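Long-range contacts in GTN Reductase (PDB 4JIQ), which probably acts as an FMN-dependent oxidoreductase of the Old Yellow Enzyme type, using NADH or NADPH: residues T25-P30 and A66-L71; S126-I131 and A140-P145; I177-G182 and I229-V234. All coordinates share one frame; numbering follows the deposited sequence.

Contact 1 (T25-P30 and A66-L71). With FMN (flavin mononucleotide), chain B; 1L5 ([(1E)-1-nitroprop-1-en-2-yl]benzene), chain C.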
loop_
_atom_site.group_PDB
_atom_site.type_symbol
_atom_site.label_atom_id
_atom_site.label_comp_id
_atom_site.label_asym_id
_atom_site.label_seq_id
_atom_site.Cartn_x
_atom_site.Cartn_y
_atom_site.Cartn_z
ATOM N N THR A 25 6.613 5.105 1.949
ATOM C CA THR A 25 7.779 5.248 1.086
ATOM C C THR A 25 8.741 6.285 1.659
ATOM O O THR A 25 8.336 7.404 1.963
ATOM C CB THR A 25 7.365 5.673 -0.334
ATOM O OG1 THR A 25 6.739 4.569 -0.997
ATOM C CG2 THR A 25 8.579 6.120 -1.139
ATOM N N ARG A 26 10.010 5.914 1.810
ATOM C CA ARG A 26 11.000 6.826 2.382
ATOM C C ARG A 26 12.098 7.185 1.390
ATOM O O ARG A 26 12.869 8.118 1.622
ATOM C CB ARG A 26 11.624 6.231 3.647
ATOM C CG ARG A 26 10.613 5.637 4.610
ATOM C CD ARG A 26 9.629 6.698 5.081
ATOM N NE ARG A 26 10.324 7.889 5.552
ATOM C CZ ARG A 26 10.741 8.067 6.802
ATOM N NH1 ARG A 26 11.373 9.185 7.136
ATOM N NH2 ARG A 26 10.524 7.129 7.717
ATOM N N ASN A 27 12.158 6.437 0.289
ATOM C CA ASN A 27 13.177 6.634 -0.737
ATOM C C ASN A 27 14.594 6.521 -0.180
ATOM O O ASN A 27 15.410 7.428 -0.350
ATOM C CB ASN A 27 12.984 7.983 -1.436
ATOM C CG ASN A 27 11.628 8.104 -2.097
ATOM O OD1 ASN A 27 10.692 8.662 -1.526
ATOM N ND2 ASN A 27 11.511 7.566 -3.307
ATOM N N ARG A 28 14.887 5.402 0.476
ATOM C CA ARG A 28 16.189 5.228 1.111
ATOM C C ARG A 28 16.813 3.869 0.808
ATOM O O ARG A 28 17.555 3.325 1.627
ATOM C CB ARG A 28 16.072 5.444 2.624
ATOM C CG ARG A 28 16.842 6.642 3.145
ATOM C CD ARG A 28 16.168 7.283 4.343
ATOM N NE ARG A 28 14.893 7.889 3.981
ATOM C CZ ARG A 28 14.375 8.957 4.580
ATOM N NH1 ARG A 28 15.021 9.540 5.580
ATOM N NH2 ARG A 28 13.208 9.439 4.174
ATOM N N SER A 29 16.506 3.329 -0.369
ATOM C CA SER A 29 17.081 2.064 -0.822
ATOM C C SER A 29 17.659 2.200 -2.229
ATOM O O SER A 29 17.030 1.789 -3.204
ATOM C CB SER A 29 16.034 0.950 -0.794
ATOM O OG SER A 29 15.599 0.694 0.529
ATOM N N PRO A 30 18.860 2.793 -2.337
ATOM C CA PRO A 30 19.539 2.986 -3.623
ATOM C C PRO A 30 19.777 1.664 -4.344
ATOM O O PRO A 30 20.207 0.695 -3.717
ATOM C CB PRO A 30 20.877 3.611 -3.217
ATOM C CG PRO A 30 20.596 4.277 -1.916
ATOM C CD PRO A 30 19.624 3.376 -1.220
ATOM N N ALA A 66 12.646 7.203 -7.541
ATOM C CA ALA A 66 14.043 6.830 -7.324
ATOM C C ALA A 66 14.301 6.306 -5.908
ATOM O O ALA A 66 13.640 6.715 -4.952
ATOM C CB ALA A 66 14.961 8.006 -7.632
ATOM N N ASP A 67 15.271 5.397 -5.798
ATOM C CA ASP A 67 15.698 4.811 -4.522
ATOM C C ASP A 67 14.611 4.037 -3.779
ATOM O O ASP A 67 14.594 4.007 -2.547
ATOM C CB ASP A 67 16.313 5.872 -3.605
ATOM C CG ASP A 67 17.678 6.326 -4.078
ATOM O OD1 ASP A 67 18.227 5.690 -5.001
ATOM O OD2 ASP A 67 18.205 7.312 -3.520
ATOM N N VAL A 68 13.716 3.405 -4.528
ATOM C CA VAL A 68 12.654 2.597 -3.935
ATOM C C VAL A 68 12.970 1.102 -4.035
ATOM O O VAL A 68 13.242 0.594 -5.121
ATOM C CB VAL A 68 11.289 2.905 -4.591
ATOM C CG1 VAL A 68 10.259 1.838 -4.247
ATOM C CG2 VAL A 68 10.806 4.283 -4.165
ATOM N N PRO A 69 12.932 0.393 -2.895
ATOM C CA PRO A 69 13.251 -1.041 -2.841
ATOM C C PRO A 69 12.263 -1.889 -3.639
ATOM O O PRO A 69 11.055 -1.666 -3.564
ATOM C CB PRO A 69 13.140 -1.369 -1.348
ATOM C CG PRO A 69 12.208 -0.339 -0.802
ATOM C CD PRO A 69 12.487 0.912 -1.588
ATOM N N GLY A 70 12.782 -2.853 -4.393
ATOM C CA GLY A 70 11.952 -3.692 -5.239
ATOM C C GLY A 70 11.971 -5.154 -4.835
ATOM O O GLY A 70 12.603 -5.527 -3.847
ATOM N N LEU A 71 11.260 -5.981 -5.598
ATOM C CA LEU A 71 11.249 -7.426 -5.382
ATOM C C LEU A 71 11.702 -8.164 -6.635
ATOM O O LEU A 71 11.527 -9.376 -6.747
ATOM C CB LEU A 71 9.850 -7.909 -4.996
ATOM C CG LEU A 71 9.365 -7.693 -3.562
ATOM C CD1 LEU A 71 7.890 -8.043 -3.444
ATOM C CD2 LEU A 71 10.192 -8.500 -2.575
HETATM N N1 FMN B . 0.531 4.902 1.247
HETATM C C2 FMN B . 0.695 3.698 0.587
HETATM O O2 FMN B . -0.277 2.978 0.352
HETATM N N3 FMN B . 1.951 3.295 0.186
HETATM C C4 FMN B . 3.051 4.088 0.438
HETATM O O4 FMN B . 4.167 3.706 0.074
HETATM C C4A FMN B . 2.889 5.312 1.085
HETATM N N5 FMN B . 3.962 6.135 1.352
HETATM C C5A FMN B . 3.827 7.272 2.125
HETATM C C6 FMN B . 4.952 8.014 2.482
HETATM C C7 FMN B . 4.811 9.154 3.265
HETATM C C7M FMN B . 6.027 9.939 3.655
HETATM C C8 FMN B . 3.548 9.555 3.696
HETATM C C8M FMN B . 3.398 10.788 4.542
HETATM C C9 FMN B . 2.423 8.816 3.333
HETATM C C9A FMN B . 2.558 7.662 2.553
HETATM N N10 FMN B . 1.458 6.886 2.202
HETATM C C10 FMN B . 1.626 5.709 1.496
HETATM C "C1'" FMN B . 0.137 7.069 2.881
HETATM C "C2'" FMN B . 0.157 6.535 4.306
HETATM O "O2'" FMN B . 0.335 5.138 4.295
HETATM C "C3'" FMN B . -1.148 6.849 5.021
HETATM O "O3'" FMN B . -2.234 6.592 4.166
HETATM C "C4'" FMN B . -1.249 8.292 5.518
HETATM O "O4'" FMN B . -0.957 9.256 4.529
HETATM C "C5'" FMN B . -0.337 8.491 6.724
HETATM O "O5'" FMN B . -0.904 9.507 7.511
HETATM P P FMN B . -1.838 9.079 8.739
HETATM O O1P FMN B . -1.000 8.550 9.873
HETATM O O2P FMN B . -2.804 8.016 8.281
HETATM O O3P FMN B . -2.579 10.307 9.194
HETATM C C1 1L5 C . 3.598 7.121 -2.360
HETATM C C2 1L5 C . 4.501 8.294 -2.628
HETATM C C3 1L5 C . 4.043 9.587 -2.386
HETATM C C4 1L5 C . 4.853 10.697 -2.621
HETATM C C5 1L5 C . 6.144 10.523 -3.092
HETATM C C6 1L5 C . 6.604 9.231 -3.322
HETATM C C7 1L5 C . 5.795 8.123 -3.088
HETATM C C8 1L5 C . 2.291 7.358 -2.224
HETATM O O1 1L5 C . 0.607 6.747 -1.088
HETATM N N 1L5 C . 1.412 6.486 -1.961
HETATM O O 1L5 C . 1.271 5.252 -2.612
HETATM C C 1L5 C . 4.115 5.718 -2.264
#
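Asn27 lays its side-chain amide against Ala66 and Val68. ND2 gives a hydrogen bond to Ala66 O at 2.8 Å, and the same nitrogen lies 3.5 Å from Val68 CG2. The amide meets the carbonyl almost end-on, with the oxygen close to the amide plane. CG of Asn27 sits anti to its own carbonyl carbon (chi1 -59°), which swings the amide over to the 66-71 loop. Both segments are loops that follow the first two strands of a TIM barrel, strands 19-21 and 50-57. The Thr25 end of the contact borders the flavin.

Asp67 O takes the backbone N-H of Ser29 at 3.0 Å. Ser29 CB packs on the ring of Pro69, 3.6 Å from CD, while its OG turns to Asn38. Asp67 extends its carboxylate to the other proline, with OD1 3.3 Å from Pro30 CA.

Thr25 joins this loop pair to the cofactor. Its CG2 reaches Val68 CG2 at 4.2 Å, with the two side chains roughly at right angles. Thr25 N donates to FMN N5 at 2.9 Å, in a nearly straight bond. Thr25 OG1 donates to FMN O4 over the same 2.9 Å.

Contact 2 (S126-I131 and A140-P145). With 1L5 ([(1E)-1-nitroprop-1-en-2-yl]benzene), chain C.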
loop_
_atom_site.group_PDB
_atom_site.type_symbol
_atom_site.label_atom_id
_atom_site.label_comp_id
_atom_site.label_asym_id
_atom_site.label_seq_id
_atom_site.Cartn_x
_atom_site.Cartn_y
_atom_site.Cartn_z
ATOM N N SER A 126 1.506 14.919 -12.678
ATOM C CA SER A 126 2.106 14.458 -11.431
ATOM C C SER A 126 3.623 14.603 -11.436
ATOM O O SER A 126 4.220 14.927 -12.461
ATOM C CB SER A 126 1.715 13.002 -11.160
ATOM O OG SER A 126 0.308 12.869 -11.036
ATOM N N LYS A 127 4.238 14.353 -10.281
ATOM C CA LYS A 127 5.681 14.500 -10.121
ATOM C C LYS A 127 6.363 13.188 -9.735
ATOM O O LYS A 127 5.720 12.260 -9.247
ATOM C CB LYS A 127 5.996 15.580 -9.087
ATOM C CG LYS A 127 5.873 16.999 -9.615
ATOM C CD LYS A 127 6.954 17.295 -10.645
ATOM C CE LYS A 127 6.966 18.768 -11.033
ATOM N NZ LYS A 127 8.181 19.129 -11.819
ATOM N N THR A 128 7.676 13.136 -9.948
ATOM C CA THR A 128 8.467 11.928 -9.734
ATOM C C THR A 128 9.821 12.299 -9.135
ATOM O O THR A 128 10.298 13.412 -9.330
ATOM C CB THR A 128 8.703 11.200 -11.079
ATOM O OG1 THR A 128 7.446 10.906 -11.698
ATOM C CG2 THR A 128 9.476 9.910 -10.887
ATOM N N TYR A 129 10.429 11.375 -8.392
ATOM C CA TYR A 129 11.814 11.524 -7.963
ATOM C C TYR A 129 12.729 10.848 -8.975
ATOM O O TYR A 129 12.633 9.642 -9.193
ATOM C CB TYR A 129 12.041 10.872 -6.598
ATOM C CG TYR A 129 11.157 11.382 -5.484
ATOM C CD1 TYR A 129 9.869 10.895 -5.320
ATOM C CD2 TYR A 129 11.619 12.329 -4.578
ATOM C CE1 TYR A 129 9.059 11.344 -4.306
ATOM C CE2 TYR A 129 10.812 12.787 -3.552
ATOM C CZ TYR A 129 9.531 12.288 -3.424
ATOM O OH TYR A 129 8.715 12.732 -2.410
ATOM N N ILE A 130 13.619 11.618 -9.589
ATOM C CA ILE A 130 14.590 11.048 -10.519
ATOM C C ILE A 130 16.018 11.352 -10.080
ATOM O O ILE A 130 16.431 12.509 -10.026
ATOM C CB ILE A 130 14.360 11.539 -11.959
ATOM C CG1 ILE A 130 13.144 10.835 -12.557
ATOM C CG2 ILE A 130 15.584 11.263 -12.817
ATOM C CD1 ILE A 130 12.061 11.767 -13.009
ATOM N N ILE A 131 16.768 10.304 -9.762
ATOM C CA ILE A 131 18.122 10.487 -9.261
ATOM C C ILE A 131 19.060 10.953 -10.375
ATOM O O ILE A 131 18.908 10.570 -11.541
ATOM C CB ILE A 131 18.662 9.215 -8.569
ATOM C CG1 ILE A 131 19.263 9.573 -7.207
ATOM C CG2 ILE A 131 19.686 8.505 -9.440
ATOM C CD1 ILE A 131 18.252 10.108 -6.218
ATOM N N ALA A 140 10.498 15.755 -11.517
ATOM C CA ALA A 140 10.195 15.845 -12.942
ATOM C C ALA A 140 8.745 15.450 -13.204
ATOM O O ALA A 140 8.120 14.779 -12.384
ATOM C CB ALA A 140 11.132 14.963 -13.741
ATOM N N GLU A 141 8.211 15.874 -14.344
ATOM C CA GLU A 141 6.854 15.498 -14.723
ATOM C C GLU A 141 6.792 14.029 -15.109
ATOM O O GLU A 141 7.755 13.479 -15.640
ATOM C CB GLU A 141 6.356 16.363 -15.880
ATOM C CG GLU A 141 5.664 17.634 -15.430
ATOM C CD GLU A 141 5.959 18.807 -16.339
ATOM O OE1 GLU A 141 6.034 18.607 -17.571
ATOM O OE2 GLU A 141 6.128 19.928 -15.816
ATOM N N THR A 142 5.656 13.393 -14.833
ATOM C CA THR A 142 5.464 12.002 -15.216
ATOM C C THR A 142 5.390 11.895 -16.734
ATOM O O THR A 142 4.842 12.773 -17.399
ATOM C CB THR A 142 4.197 11.394 -14.579
ATOM O OG1 THR A 142 3.070 12.240 -14.837
ATOM C CG2 THR A 142 4.378 11.243 -13.077
ATOM N N SER A 143 5.945 10.816 -17.275
ATOM C CA SER A 143 6.037 10.643 -18.721
ATOM C C SER A 143 4.718 10.252 -19.380
ATOM O O SER A 143 3.777 9.810 -18.721
ATOM C CB SER A 143 7.112 9.608 -19.067
ATOM O OG SER A 143 8.399 10.052 -18.673
ATOM N N GLU A 144 4.676 10.424 -20.697
ATOM C CA GLU A 144 3.559 10.004 -21.530
ATOM C C GLU A 144 3.479 8.483 -21.530
ATOM O O GLU A 144 4.462 7.812 -21.849
ATOM C CB GLU A 144 3.806 10.485 -22.956
ATOM C CG GLU A 144 2.633 11.134 -23.648
ATOM C CD GLU A 144 3.045 11.738 -24.977
ATOM O OE1 GLU A 144 4.076 11.296 -25.528
ATOM O OE2 GLU A 144 2.353 12.660 -25.461
ATOM N N PRO A 145 2.308 7.932 -21.179
ATOM C CA PRO A 145 2.138 6.478 -21.087
ATOM C C PRO A 145 1.667 5.833 -22.387
ATOM O O PRO A 145 1.190 6.521 -23.288
ATOM C CB PRO A 145 1.046 6.338 -20.028
ATOM C CG PRO A 145 0.192 7.536 -20.248
ATOM C CD PRO A 145 1.124 8.653 -20.679
HETATM C C1 1L5 C . 3.598 7.121 -2.360
HETATM C C2 1L5 C . 4.501 8.294 -2.628
HETATM C C3 1L5 C . 4.043 9.587 -2.386
HETATM C C4 1L5 C . 4.853 10.697 -2.621
HETATM C C5 1L5 C . 6.144 10.523 -3.092
HETATM C C6 1L5 C . 6.604 9.231 -3.322
HETATM C C7 1L5 C . 5.795 8.123 -3.088
HETATM C C8 1L5 C . 2.291 7.358 -2.224
HETATM O O1 1L5 C . 0.607 6.747 -1.088
HETATM N N 1L5 C . 1.412 6.486 -1.961
HETATM O O 1L5 C . 1.271 5.252 -2.612
HETATM C C 1L5 C . 4.115 5.718 -2.264
#
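Backbone hydrogen bonds tie Ser126 and Thr128 to the partner segment. Thr142 N donates to Ser126 O at 3.2 Å, from above the carbonyl plane. Thr128 and Ala140 exchange two bonds. The one from Ala140 N to Thr128 O is 3.2 Å long, and the return bond from Thr128 N to Ala140 O is weak. CA-H groups of Lys127 and Glu141 add contacts to Ala140 O and Ser126 O.

These bonds define a small antiparallel beta hairpin, strands 127-128 and 140-141. Thr128 and Ala140 form a hydrogen-bonded pair, and Lys127 and Glu141 a non-hydrogen-bonded one. The hairpin lies in the stretch between barrel strands 94-99 and 174-178.

Side chains also pack. Ile130 CD1 makes an apolar contact with Ala140 CB at 3.4 Å. Thr142 CG2 lies against the hydroxyl OG1 of Thr128 at 3.4 Å, the two side chains crossing at about a right angle. The same methyl touches Ser126 CB at 3.7 Å.

The long Lys127 chain lies over the strand partner: a bend at chi2 (-68°) brings the methylene CD to 3.3 Å from Ala140 O. The charged ends stay apart, Lys127 NZ 4.6 Å from Glu141 OE2, beyond a salt bridge.

The ligand contact belongs to Tyr129, whose ring also meets that of Tyr356. The phenyl carbon C5 of 1L5 lies at the Tyr129 ring edge, 3.3 Å from CE1.

Contact 3 (I177-G182 and I229-V234). With FMN (flavin mononucleotide), chain B; 1L5 ([(1E)-1-nitroprop-1-en-2-yl]benzene), chain C.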
loop_
_atom_site.group_PDB
_atom_site.type_symbol
_atom_site.label_atom_id
_atom_site.label_comp_id
_atom_site.label_asym_id
_atom_site.label_seq_id
_atom_site.Cartn_x
_atom_site.Cartn_y
_atom_site.Cartn_z
ATOM N N ILE A 177 -1.640 -6.159 -1.524
ATOM C CA ILE A 177 -1.787 -5.668 -2.887
ATOM C C ILE A 177 -2.090 -4.175 -2.874
ATOM O O ILE A 177 -3.069 -3.742 -2.268
ATOM C CB ILE A 177 -2.903 -6.417 -3.639
ATOM C CG1 ILE A 177 -2.544 -7.897 -3.787
ATOM C CG2 ILE A 177 -3.136 -5.790 -5.003
ATOM C CD1 ILE A 177 -3.713 -8.772 -4.181
ATOM N N HIS A 178 -1.243 -3.390 -3.529
ATOM C CA HIS A 178 -1.440 -1.946 -3.583
ATOM C C HIS A 178 -2.441 -1.578 -4.676
ATOM O O HIS A 178 -2.119 -1.611 -5.862
ATOM C CB HIS A 178 -0.107 -1.226 -3.808
ATOM C CG HIS A 178 -0.155 0.243 -3.528
ATOM N ND1 HIS A 178 0.980 1.019 -3.421
ATOM C CD2 HIS A 178 -1.201 1.081 -3.331
ATOM C CE1 HIS A 178 0.636 2.268 -3.174
ATOM N NE2 HIS A 178 -0.682 2.335 -3.112
ATOM N N ALA A 179 -3.660 -1.238 -4.268
ATOM C CA ALA A 179 -4.708 -0.875 -5.215
ATOM C C ALA A 179 -5.276 0.507 -4.890
ATOM O O ALA A 179 -6.452 0.777 -5.127
ATOM C CB ALA A 179 -5.810 -1.919 -5.218
ATOM N N ALA A 180 -4.421 1.377 -4.360
ATOM C CA ALA A 180 -4.851 2.672 -3.863
ATOM C C ALA A 180 -4.041 3.831 -4.446
ATOM O O ALA A 180 -3.097 3.627 -5.208
ATOM C CB ALA A 180 -4.784 2.687 -2.343
ATOM N N ASN A 181 -4.436 5.048 -4.081
ATOM C CA ASN A 181 -3.686 6.275 -4.389
ATOM C C ASN A 181 -3.375 6.515 -5.863
ATOM O O ASN A 181 -2.345 7.098 -6.205
ATOM C CB ASN A 181 -2.403 6.345 -3.559
ATOM C CG ASN A 181 -2.677 6.255 -2.071
ATOM O OD1 ASN A 181 -3.805 6.478 -1.622
ATOM N ND2 ASN A 181 -1.652 5.934 -1.299
ATOM N N GLY A 182 -4.271 6.064 -6.735
ATOM C CA GLY A 182 -4.214 6.419 -8.145
ATOM C C GLY A 182 -3.150 5.707 -8.961
ATOM O O GLY A 182 -2.665 6.249 -9.952
ATOM N N ILE A 229 -5.222 -6.370 0.740
ATOM C CA ILE A 229 -5.293 -5.340 -0.285
ATOM C C ILE A 229 -5.594 -3.976 0.329
ATOM O O ILE A 229 -6.288 -3.876 1.343
ATOM C CB ILE A 229 -6.355 -5.697 -1.358
ATOM C CG1 ILE A 229 -6.252 -4.766 -2.568
ATOM C CG2 ILE A 229 -7.758 -5.672 -0.764
ATOM C CD1 ILE A 229 -7.152 -5.162 -3.712
ATOM N N ARG A 230 -5.051 -2.931 -0.284
ATOM C CA ARG A 230 -5.277 -1.567 0.170
ATOM C C ARG A 230 -6.137 -0.804 -0.834
ATOM O O ARG A 230 -5.872 -0.824 -2.036
ATOM C CB ARG A 230 -3.943 -0.858 0.385
ATOM C CG ARG A 230 -4.053 0.547 0.959
ATOM C CD ARG A 230 -2.669 1.083 1.278
ATOM N NE ARG A 230 -2.677 2.460 1.768
ATOM C CZ ARG A 230 -2.740 2.792 3.052
ATOM N NH1 ARG A 230 -2.810 1.849 3.964
ATOM N NH2 ARG A 230 -2.737 4.061 3.424
ATOM N N LEU A 231 -7.174 -0.143 -0.333
ATOM C CA LEU A 231 -8.083 0.624 -1.178
ATOM C C LEU A 231 -8.205 2.064 -0.686
ATOM O O LEU A 231 -8.000 2.343 0.494
ATOM C CB LEU A 231 -9.463 -0.039 -1.216
ATOM C CG LEU A 231 -9.495 -1.465 -1.774
ATOM C CD1 LEU A 231 -10.858 -2.107 -1.566
ATOM C CD2 LEU A 231 -9.114 -1.477 -3.250
ATOM N N SER A 232 -8.528 2.974 -1.600
ATOM C CA SER A 232 -8.780 4.370 -1.251
ATOM C C SER A 232 -9.846 4.951 -2.176
ATOM O O SER A 232 -9.523 5.536 -3.212
ATOM C CB SER A 232 -7.492 5.197 -1.321
ATOM O OG SER A 232 -6.877 5.091 -2.591
ATOM N N PRO A 233 -11.124 4.789 -1.796
ATOM C CA PRO A 233 -12.293 5.112 -2.624
ATOM C C PRO A 233 -12.347 6.556 -3.121
ATOM O O PRO A 233 -12.707 6.778 -4.276
ATOM C CB PRO A 233 -13.471 4.852 -1.679
ATOM C CG PRO A 233 -12.952 3.898 -0.676
ATOM C CD PRO A 233 -11.516 4.267 -0.477
ATOM N N VAL A 234 -11.996 7.516 -2.270
ATOM C CA VAL A 234 -12.190 8.924 -2.608
ATOM C C VAL A 234 -10.905 9.742 -2.711
ATOM O O VAL A 234 -10.958 10.969 -2.763
ATOM C CB VAL A 234 -13.128 9.620 -1.602
ATOM C CG1 VAL A 234 -14.500 8.970 -1.624
ATOM C CG2 VAL A 234 -12.528 9.580 -0.201
HETATM N N1 FMN B . 0.531 4.902 1.247
HETATM C C2 FMN B . 0.695 3.698 0.587
HETATM O O2 FMN B . -0.277 2.978 0.352
HETATM N N3 FMN B . 1.951 3.295 0.186
HETATM C C4 FMN B . 3.051 4.088 0.438
HETATM O O4 FMN B . 4.167 3.706 0.074
HETATM C C4A FMN B . 2.889 5.312 1.085
HETATM N N5 FMN B . 3.962 6.135 1.352
HETATM C C5A FMN B . 3.827 7.272 2.125
HETATM C C6 FMN B . 4.952 8.014 2.482
HETATM C C7 FMN B . 4.811 9.154 3.265
HETATM C C7M FMN B . 6.027 9.939 3.655
HETATM C C8 FMN B . 3.548 9.555 3.696
HETATM C C8M FMN B . 3.398 10.788 4.542
HETATM C C9 FMN B . 2.423 8.816 3.333
HETATM C C9A FMN B . 2.558 7.662 2.553
HETATM N N10 FMN B . 1.458 6.886 2.202
HETATM C C10 FMN B . 1.626 5.709 1.496
HETATM C "C1'" FMN B . 0.137 7.069 2.881
HETATM C "C2'" FMN B . 0.157 6.535 4.306
HETATM O "O2'" FMN B . 0.335 5.138 4.295
HETATM C "C3'" FMN B . -1.148 6.849 5.021
HETATM O "O3'" FMN B . -2.234 6.592 4.166
HETATM C "C4'" FMN B . -1.249 8.292 5.518
HETATM O "O4'" FMN B . -0.957 9.256 4.529
HETATM C "C5'" FMN B . -0.337 8.491 6.724
HETATM O "O5'" FMN B . -0.904 9.507 7.511
HETATM P P FMN B . -1.838 9.079 8.739
HETATM O O1P FMN B . -1.000 8.550 9.873
HETATM O O2P FMN B . -2.804 8.016 8.281
HETATM O O3P FMN B . -2.579 10.307 9.194
HETATM C C1 1L5 C . 3.598 7.121 -2.360
HETATM C C2 1L5 C . 4.501 8.294 -2.628
HETATM C C3 1L5 C . 4.043 9.587 -2.386
HETATM C C4 1L5 C . 4.853 10.697 -2.621
HETATM C C5 1L5 C . 6.144 10.523 -3.092
HETATM C C6 1L5 C . 6.604 9.231 -3.322
HETATM C C7 1L5 C . 5.795 8.123 -3.088
HETATM C C8 1L5 C . 2.291 7.358 -2.224
HETATM O O1 1L5 C . 0.607 6.747 -1.088
HETATM N N 1L5 C . 1.412 6.486 -1.961
HETATM O O 1L5 C . 1.271 5.252 -2.612
HETATM C C 1L5 C . 4.115 5.718 -2.264
#
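His178 and Arg230 sit side by side on parallel strands, and both turn flat groups to the bound molecules. Nitro oxygen O of 1L5 lies at the edge of the His178 ring, 3.1 Å from CE1. Trp99 stacks on this ring and Tyr183 meets it at a steep angle. The Arg230 guanidinium has FMN O3' at its edge, 2.7 Å from NH2, and Arg230 NE lies 2.8 Å from FMN O2. With CG anti to the backbone N (chi1 -176°) and the chain extended from CG to NE, the guanidinium reaches the pyrimidine end of the flavin and the ribityl chain.

Strands 174-178 and 227-231 are neighbours in the parallel TIM barrel. Arg230 N donates to Ile177 O at 2.9 Å, and a weak bond runs from Ala179 N to Arg230 O. On the face away from the flavin, Ile177 CB packs on Ile229 CG1 at 3.9 Å. Ala179 CB touches Ile229 CD1 and Leu231 CD2.

Past the strand ends, Asn181 N gives Ser232 OG a nearly straight hydrogen bond (174°) of 2.9 Å. Asn181 OD1 bonds to Thr271 OG1, which fixes the amide; ND2 points to nitro oxygen O1 of 1L5, at a modelled distance too short to be trusted. The nitro group lies beside His178 and Asn181, consistent with the paired polar residues that bind ligands in Old Yellow Enzyme relatives. Arg230 near O2 would probably favour negative charge on the flavin pyrimidine ring.

How the contacts relate
Along the chain, contacts 1, 2 and 3 come in series, and all are built on one TIM-barrel chain. Contact 3 lies nearest the chain centre, on barrel strands 174-178 and 227-231. Contact 1 joins loops after strands 19-21 and 50-57. Contact 2 is a hairpin outside the barrel sheet, inserted between strands 94-99 and 174-178. The centres of contacts 1 and 2 are about 16 Å apart, and each is about 20 Å from that of contact 3. Contacts 1 and 2 touch, with Ala66 CB 3.2 Å from Tyr129 O. Neither touches contact 3. All three reach 1L5, and contacts 1 and 3 also reach FMN, so separate parts of the chain line one pocket over the flavin, probably the active site.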